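Local coordinates for fructose 1-phosphate kinase (Staphylococcus aureus, PDB 2JG5), which probably phosphorylates fructose 1-phosphate to fructose 1,6-bisphosphate with ATP, as a pfkB-family sugar kinase of the LacC subfamily, at the interface of chains A and B. Residues are numbered along the deposited sequence; one frame, centred on the assembly and turned at random. Chains: chain A/B, Fructose 1-phosphate kinase.

Contact 1: the interface of chains A and B. Residues chain A 15, 24-28; chain B 99-103.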
loop_
_atom_site.group_PDB
_atom_site.type_symbol
_atom_site.label_atom_id
_atom_site.label_comp_id
_atom_site.label_asym_id
_atom_site.label_seq_id
_atom_site.Cartn_x
_atom_site.Cartn_y
_atom_site.Cartn_z
ATOM N N ILE A 15 -6.482 7.109 4.659
ATOM C CA ILE A 15 -7.392 7.323 3.545
ATOM C C ILE A 15 -8.598 8.130 4.003
ATOM O O ILE A 15 -9.341 7.714 4.902
ATOM C CB ILE A 15 -7.867 5.985 2.911
ATOM C CG1 ILE A 15 -6.669 5.100 2.533
ATOM C CG2 ILE A 15 -8.746 6.261 1.691
ATOM C CD1 ILE A 15 -7.041 3.677 2.155
ATOM N N GLY A 24 -19.250 -1.723 -1.630
ATOM C CA GLY A 24 -19.366 -0.661 -2.603
ATOM C C GLY A 24 -18.042 -0.122 -3.082
ATOM O O GLY A 24 -17.011 -0.302 -2.439
ATOM N N LEU A 25 -18.093 0.536 -4.233
ATOM C CA LEU A 25 -16.964 1.269 -4.765
ATOM C C LEU A 25 -16.903 2.641 -4.080
ATOM O O LEU A 25 -17.749 3.500 -4.320
ATOM C CB LEU A 25 -17.092 1.385 -6.294
ATOM C CG LEU A 25 -16.125 2.229 -7.142
ATOM C CD1 LEU A 25 -14.658 1.866 -6.902
ATOM C CD2 LEU A 25 -16.472 2.116 -8.629
ATOM N N ASN A 26 -15.926 2.819 -3.197
ATOM C CA ASN A 26 -15.644 4.118 -2.599
ATOM C C ASN A 26 -14.491 4.774 -3.343
ATOM O O ASN A 26 -13.622 4.085 -3.873
ATOM C CB ASN A 26 -15.268 3.980 -1.122
ATOM C CG ASN A 26 -16.387 3.405 -0.280
ATOM O OD1 ASN A 26 -17.057 4.128 0.453
ATOM N ND2 ASN A 26 -16.593 2.100 -0.377
ATOM N N ARG A 27 -14.487 6.102 -3.386
ATOM C CA ARG A 27 -13.370 6.846 -3.959
ATOM C C ARG A 27 -12.812 7.788 -2.909
ATOM O O ARG A 27 -13.531 8.647 -2.388
ATOM C CB ARG A 27 -13.798 7.616 -5.210
ATOM C CG ARG A 27 -14.044 6.734 -6.420
ATOM C CD ARG A 27 -14.407 7.579 -7.625
ATOM N NE ARG A 27 -14.501 6.787 -8.850
ATOM C CZ ARG A 27 -15.638 6.461 -9.460
ATOM N NH1 ARG A 27 -15.602 5.736 -10.572
ATOM N NH2 ARG A 27 -16.809 6.855 -8.971
ATOM N N ALA A 28 -11.535 7.595 -2.581
ATOM C CA ALA A 28 -10.873 8.375 -1.552
ATOM C C ALA A 28 -10.715 9.790 -2.051
ATOM O O ALA A 28 -10.197 10.000 -3.152
ATOM C CB ALA A 28 -9.523 7.776 -1.219
ATOM N N THR B 99 -15.638 -4.870 -0.580
ATOM C CA THR B 99 -15.664 -3.419 -0.642
ATOM C C THR B 99 -14.400 -2.884 -1.290
ATOM O O THR B 99 -13.312 -3.385 -1.052
ATOM C CB THR B 99 -15.780 -2.827 0.777
ATOM O OG1 THR B 99 -16.864 -3.447 1.477
ATOM C CG2 THR B 99 -15.998 -1.311 0.731
ATOM N N GLU B 100 -14.557 -1.844 -2.097
ATOM C CA GLU B 100 -13.456 -1.275 -2.851
ATOM C C GLU B 100 -13.166 0.147 -2.372
ATOM O O GLU B 100 -14.087 0.924 -2.099
ATOM C CB GLU B 100 -13.829 -1.269 -4.322
ATOM C CG GLU B 100 -12.671 -1.334 -5.274
ATOM C CD GLU B 100 -13.147 -1.573 -6.691
ATOM O OE1 GLU B 100 -13.919 -2.540 -6.906
ATOM O OE2 GLU B 100 -12.760 -0.788 -7.585
ATOM N N ILE B 101 -11.886 0.484 -2.260
ATOM C CA ILE B 101 -11.499 1.819 -1.821
ATOM C C ILE B 101 -10.399 2.363 -2.715
ATOM O O ILE B 101 -9.220 2.085 -2.504
ATOM C CB ILE B 101 -11.056 1.845 -0.339
ATOM C CG1 ILE B 101 -12.060 1.089 0.551
ATOM C CG2 ILE B 101 -10.923 3.294 0.142
ATOM C CD1 ILE B 101 -11.429 0.317 1.703
ATOM N N ASN B 102 -10.798 3.138 -3.717
ATOM C CA ASN B 102 -9.866 3.618 -4.741
ATOM C C ASN B 102 -9.304 5.017 -4.494
ATOM O O ASN B 102 -10.055 5.955 -4.202
ATOM C CB ASN B 102 -10.520 3.547 -6.125
ATOM C CG ASN B 102 -10.747 2.116 -6.594
ATOM O OD1 ASN B 102 -10.225 1.159 -6.009
ATOM N ND2 ASN B 102 -11.527 1.964 -7.659
ATOM N N ALA B 103 -7.985 5.131 -4.628
ATOM C CA ALA B 103 -7.254 6.390 -4.473
ATOM C C ALA B 103 -7.064 7.111 -5.806
ATOM O O ALA B 103 -7.029 6.464 -6.857
ATOM C CB ALA B 103 -5.904 6.131 -3.833
#

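Contact 2: the interface of chains A and B. Residues chain A 11, 33, 62-63, 66, 86-87, 89; chain B 33, 62, 65-66, 89.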
loop_
_atom_site.group_PDB
_atom_site.type_symbol
_atom_site.label_atom_id
_atom_site.label_comp_id
_atom_site.label_asym_id
_atom_site.label_seq_id
_atom_site.Cartn_x
_atom_site.Cartn_y
_atom_site.Cartn_z
ATOM N N ILE A 11 3.731 1.018 7.345
ATOM C CA ILE A 11 3.220 2.180 6.658
ATOM C C ILE A 11 1.786 2.334 7.154
ATOM O O ILE A 11 0.981 1.390 7.128
ATOM C CB ILE A 11 3.292 2.061 5.126
ATOM C CG1 ILE A 11 4.731 1.797 4.699
ATOM C CG2 ILE A 11 2.773 3.353 4.451
ATOM C CD1 ILE A 11 4.905 1.520 3.230
ATOM N N LYS A 33 0.545 8.936 3.769
ATOM C CA LYS A 33 1.269 7.806 4.319
ATOM C C LYS A 33 2.290 8.297 5.299
ATOM O O LYS A 33 2.919 9.328 5.074
ATOM C CB LYS A 33 2.030 7.085 3.205
ATOM C CG LYS A 33 1.180 6.372 2.198
ATOM C CD LYS A 33 2.071 5.590 1.242
ATOM C CE LYS A 33 1.319 5.197 0.022
ATOM N NZ LYS A 33 1.006 6.402 -0.792
ATOM N N PHE A 62 9.835 -2.967 -0.540
ATOM C CA PHE A 62 9.775 -1.543 -0.794
ATOM C C PHE A 62 8.984 -0.783 0.282
ATOM O O PHE A 62 9.314 0.363 0.592
ATOM C CB PHE A 62 9.288 -1.285 -2.213
ATOM C CG PHE A 62 10.269 -1.740 -3.275
ATOM C CD1 PHE A 62 11.449 -1.019 -3.519
ATOM C CD2 PHE A 62 10.020 -2.882 -4.034
ATOM C CE1 PHE A 62 12.359 -1.431 -4.502
ATOM C CE2 PHE A 62 10.924 -3.298 -5.013
ATOM C CZ PHE A 62 12.097 -2.567 -5.246
ATOM N N PRO A 63 7.959 -1.422 0.878
ATOM C CA PRO A 63 7.435 -0.876 2.120
ATOM C C PRO A 63 8.528 -0.644 3.160
ATOM O O PRO A 63 8.414 0.280 3.964
ATOM C CB PRO A 63 6.490 -1.977 2.603
ATOM C CG PRO A 63 6.004 -2.593 1.364
ATOM C CD PRO A 63 7.206 -2.620 0.462
ATOM N N PHE A 66 10.579 2.536 2.139
ATOM C CA PHE A 66 9.783 3.727 2.446
ATOM C C PHE A 66 9.997 4.222 3.877
ATOM O O PHE A 66 10.136 5.429 4.119
ATOM C CB PHE A 66 8.291 3.460 2.219
ATOM C CG PHE A 66 7.396 4.586 2.682
ATOM C CD1 PHE A 66 7.073 5.632 1.827
ATOM C CD2 PHE A 66 6.883 4.599 3.980
ATOM C CE1 PHE A 66 6.251 6.676 2.253
ATOM C CE2 PHE A 66 6.056 5.641 4.414
ATOM C CZ PHE A 66 5.738 6.676 3.546
ATOM N N ASP A 86 7.481 -8.137 2.738
ATOM C CA ASP A 86 7.154 -6.719 2.845
ATOM C C ASP A 86 6.751 -6.254 4.236
ATOM O O ASP A 86 5.927 -6.885 4.909
ATOM C CB ASP A 86 6.060 -6.350 1.847
ATOM C CG ASP A 86 6.559 -6.338 0.419
ATOM O OD1 ASP A 86 7.781 -6.472 0.195
ATOM O OD2 ASP A 86 5.727 -6.197 -0.486
ATOM N N THR A 87 7.339 -5.135 4.647
ATOM C CA THR A 87 6.895 -4.394 5.823
ATOM C C THR A 87 5.401 -4.145 5.637
ATOM O O THR A 87 4.949 -3.882 4.515
ATOM C CB THR A 87 7.676 -3.073 5.967
ATOM O OG1 THR A 87 9.022 -3.363 6.373
ATOM C CG2 THR A 87 7.040 -2.164 7.000
ATOM N N ILE A 89 1.470 -2.796 5.600
ATOM C CA ILE A 89 0.699 -1.592 5.345
ATOM C C ILE A 89 -0.614 -1.663 6.121
ATOM O O ILE A 89 -1.494 -2.470 5.824
ATOM C CB ILE A 89 0.399 -1.350 3.828
ATOM C CG1 ILE A 89 1.708 -1.279 3.005
ATOM C CG2 ILE A 89 -0.369 -0.056 3.680
ATOM C CD1 ILE A 89 1.513 -1.231 1.455
ATOM N N LYS B 33 -0.812 -8.246 -2.655
ATOM C CA LYS B 33 -0.581 -7.028 -3.427
ATOM C C LYS B 33 -0.331 -7.389 -4.884
ATOM O O LYS B 33 0.631 -8.083 -5.192
ATOM C CB LYS B 33 0.565 -6.192 -2.836
ATOM C CG LYS B 33 0.259 -5.629 -1.454
ATOM C CD LYS B 33 1.332 -4.681 -0.930
ATOM C CE LYS B 33 2.599 -5.433 -0.555
ATOM N NZ LYS B 33 3.363 -4.731 0.497
ATOM N N PHE B 62 7.471 4.080 -3.486
ATOM C CA PHE B 62 7.641 2.639 -3.221
ATOM C C PHE B 62 6.627 1.753 -3.967
ATOM O O PHE B 62 6.984 0.651 -4.376
ATOM C CB PHE B 62 7.672 2.310 -1.709
ATOM C CG PHE B 62 6.305 2.066 -1.098
ATOM C CD1 PHE B 62 5.650 0.841 -1.275
ATOM C CD2 PHE B 62 5.674 3.064 -0.344
ATOM C CE1 PHE B 62 4.389 0.618 -0.728
ATOM C CE2 PHE B 62 4.409 2.852 0.212
ATOM C CZ PHE B 62 3.764 1.623 0.018
ATOM N N LYS B 65 7.895 1.211 -7.346
ATOM C CA LYS B 65 8.959 0.228 -7.193
ATOM C C LYS B 65 8.397 -1.188 -7.197
ATOM O O LYS B 65 8.854 -2.042 -7.960
ATOM C CB LYS B 65 9.728 0.465 -5.894
ATOM C CG LYS B 65 10.474 1.778 -5.783
ATOM C CD LYS B 65 11.633 1.863 -6.755
ATOM C CE LYS B 65 12.434 3.155 -6.552
ATOM N NZ LYS B 65 13.384 3.393 -7.694
ATOM N N PHE B 66 7.385 -1.413 -6.356
ATOM C CA PHE B 66 6.731 -2.710 -6.230
ATOM C C PHE B 66 6.273 -3.272 -7.573
ATOM O O PHE B 66 6.437 -4.460 -7.833
ATOM C CB PHE B 66 5.535 -2.629 -5.274
ATOM C CG PHE B 66 4.650 -3.856 -5.307
ATOM C CD1 PHE B 66 4.923 -4.948 -4.491
ATOM C CD2 PHE B 66 3.551 -3.921 -6.171
ATOM C CE1 PHE B 66 4.118 -6.081 -4.534
ATOM C CE2 PHE B 66 2.742 -5.050 -6.216
ATOM C CZ PHE B 66 3.027 -6.129 -5.398
ATOM N N ILE B 89 -2.497 3.093 -4.344
ATOM C CA ILE B 89 -2.765 1.810 -3.722
ATOM C C ILE B 89 -4.267 1.745 -3.507
ATOM O O ILE B 89 -4.807 2.455 -2.654
ATOM C CB ILE B 89 -2.037 1.628 -2.361
ATOM C CG1 ILE B 89 -0.507 1.713 -2.524
ATOM C CG2 ILE B 89 -2.451 0.306 -1.720
ATOM C CD1 ILE B 89 0.273 1.888 -1.218
HETATM O O HOH W 1 2.928 -4.825 3.067
#

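Contact 1: the interface of chains A and B
Strand 25-27 of chain A runs parallel to strand 99-102 of chain B, so their side chains sort onto the two faces of one intermolecular sheet. On one face A:Leu25 and B:Glu100 lie side by side and point the same way. CG of A:Leu25 is anti to its backbone N (chi1 174°), and the side chain crosses B:Asn102 at about a right angle, A:Leu25 CD1 lying 3.9 Å from the amide carbon B:Asn102 CG. B:Asn102 ND2 donates to the anti lone pair of B:Glu100 OE2, 3.0 Å away. Glutamate suits this place because its stem flanks the apolar leucine while its carboxylate holds the amide.

The other face carries A:Asn26, its CG beside its own backbone N (chi1 -63°). This turns A:Asn26 ND2 to B:Glu100 O at 3.3 Å, nearly in the amide plane. The same B:Glu100 O takes A:Asn26 N at 2.9 Å; asparagine suits because its amide adds a second N-H to that carbonyl. B:Ile101, on the same face, crosses obliquely over A:Ile15 of strand 10-16, B:Ile101 CG2 meeting A:Ile15 CG2 at 4.0 Å.

B:Glu100 N to A:Gly24 O and B:Asn102 N to A:Asn26 O are further rungs, their donors above the carbonyl plane, whereas A:Ala28 N reaches B:Asn102 O at 2.7 Å in that plane. The ladder extends the sheet from one subunit into the other in this assembly, probably as in the clasped lids of pfkB-family dimers.

Contact 2: the interface of chains A and B
The backbone here brings helix 61-73 of each chain up to its counterpart, with residues of strands 10-16, 30-36 and 88-94 of chain A beneath the first turn of the chain B helix. The two copies of Phe62 do different things. CG of B:Phe62 lies between its backbone N and carbonyl carbon (chi1 88°), a crowded position that sends the ring into chain A. There its rim meets A:Ile11 tip to tip, B:Phe62 CE2 lying 3.3 Å from the methyl A:Ile11 CD1. B:Phe62 CZ is 3.9 Å from A:Ile89 CD1. A:Phe66 and B:Phe62 pack edge-to-face, their planes 65° apart and centroids 5.5 Å apart. The outer methylenes of A:Lys33 also come tip to tip, placing A:Lys33 CD 3.7 Å from B:Phe62 CE2, and CA of A:Pro63 lies over one face of the ring, toward its rim. A flat, apolar ring suits these mixed aliphatic and aromatic surroundings.

A:Phe62 instead turns CG beside its backbone N (chi1 -67°) and lays its ring against the chain B helix. B:Lys65 crosses it at about a right angle, B:Lys65 CB over the face 3.4 Å from the A:Phe62 ring centroid; the lysine thus contributes methylene rather than charge.

At the polar margin, B:Lys33 bends at chi3 and crosses A:Asp86 obliquely. B:Lys33 NZ forms a salt bridge 3.0 Å long with A:Asp86 OD2, on the anti lone pair of the carboxylate, which would favour a charged ammonium. A water 2.6 Å from B:Lys33 NZ connects it to the carbonyl of A:Thr87. A long, flexible lysine can span the boundary from its strand to the residues just before strand 88-94. In the deposited pair, the N-terminal turns of helices 61-73 meet each other, and that of chain B lies over strands 10-16, 30-36 and 88-94 of chain A.

Contact 1 and contact 2 lie about 19 Å apart, measured between the centres of their C-alpha atoms, in one interface that is two-fold symmetric overall. The symmetry is broken locally at Phe62, whose copies take different chi1 angles, so the twin of contact 2 is not an exact copy. Strand 10-16 of chain A serves both, giving A:Ile15 to contact 1 and A:Ile11 to contact 2. Contact 1 is mainly a backbone ladder, contact 2 an apolar core with a charged edge. That combination is consistent with the clasped-lid dimers of pfkB relatives, although the structure alone does not show that this pair is the working form.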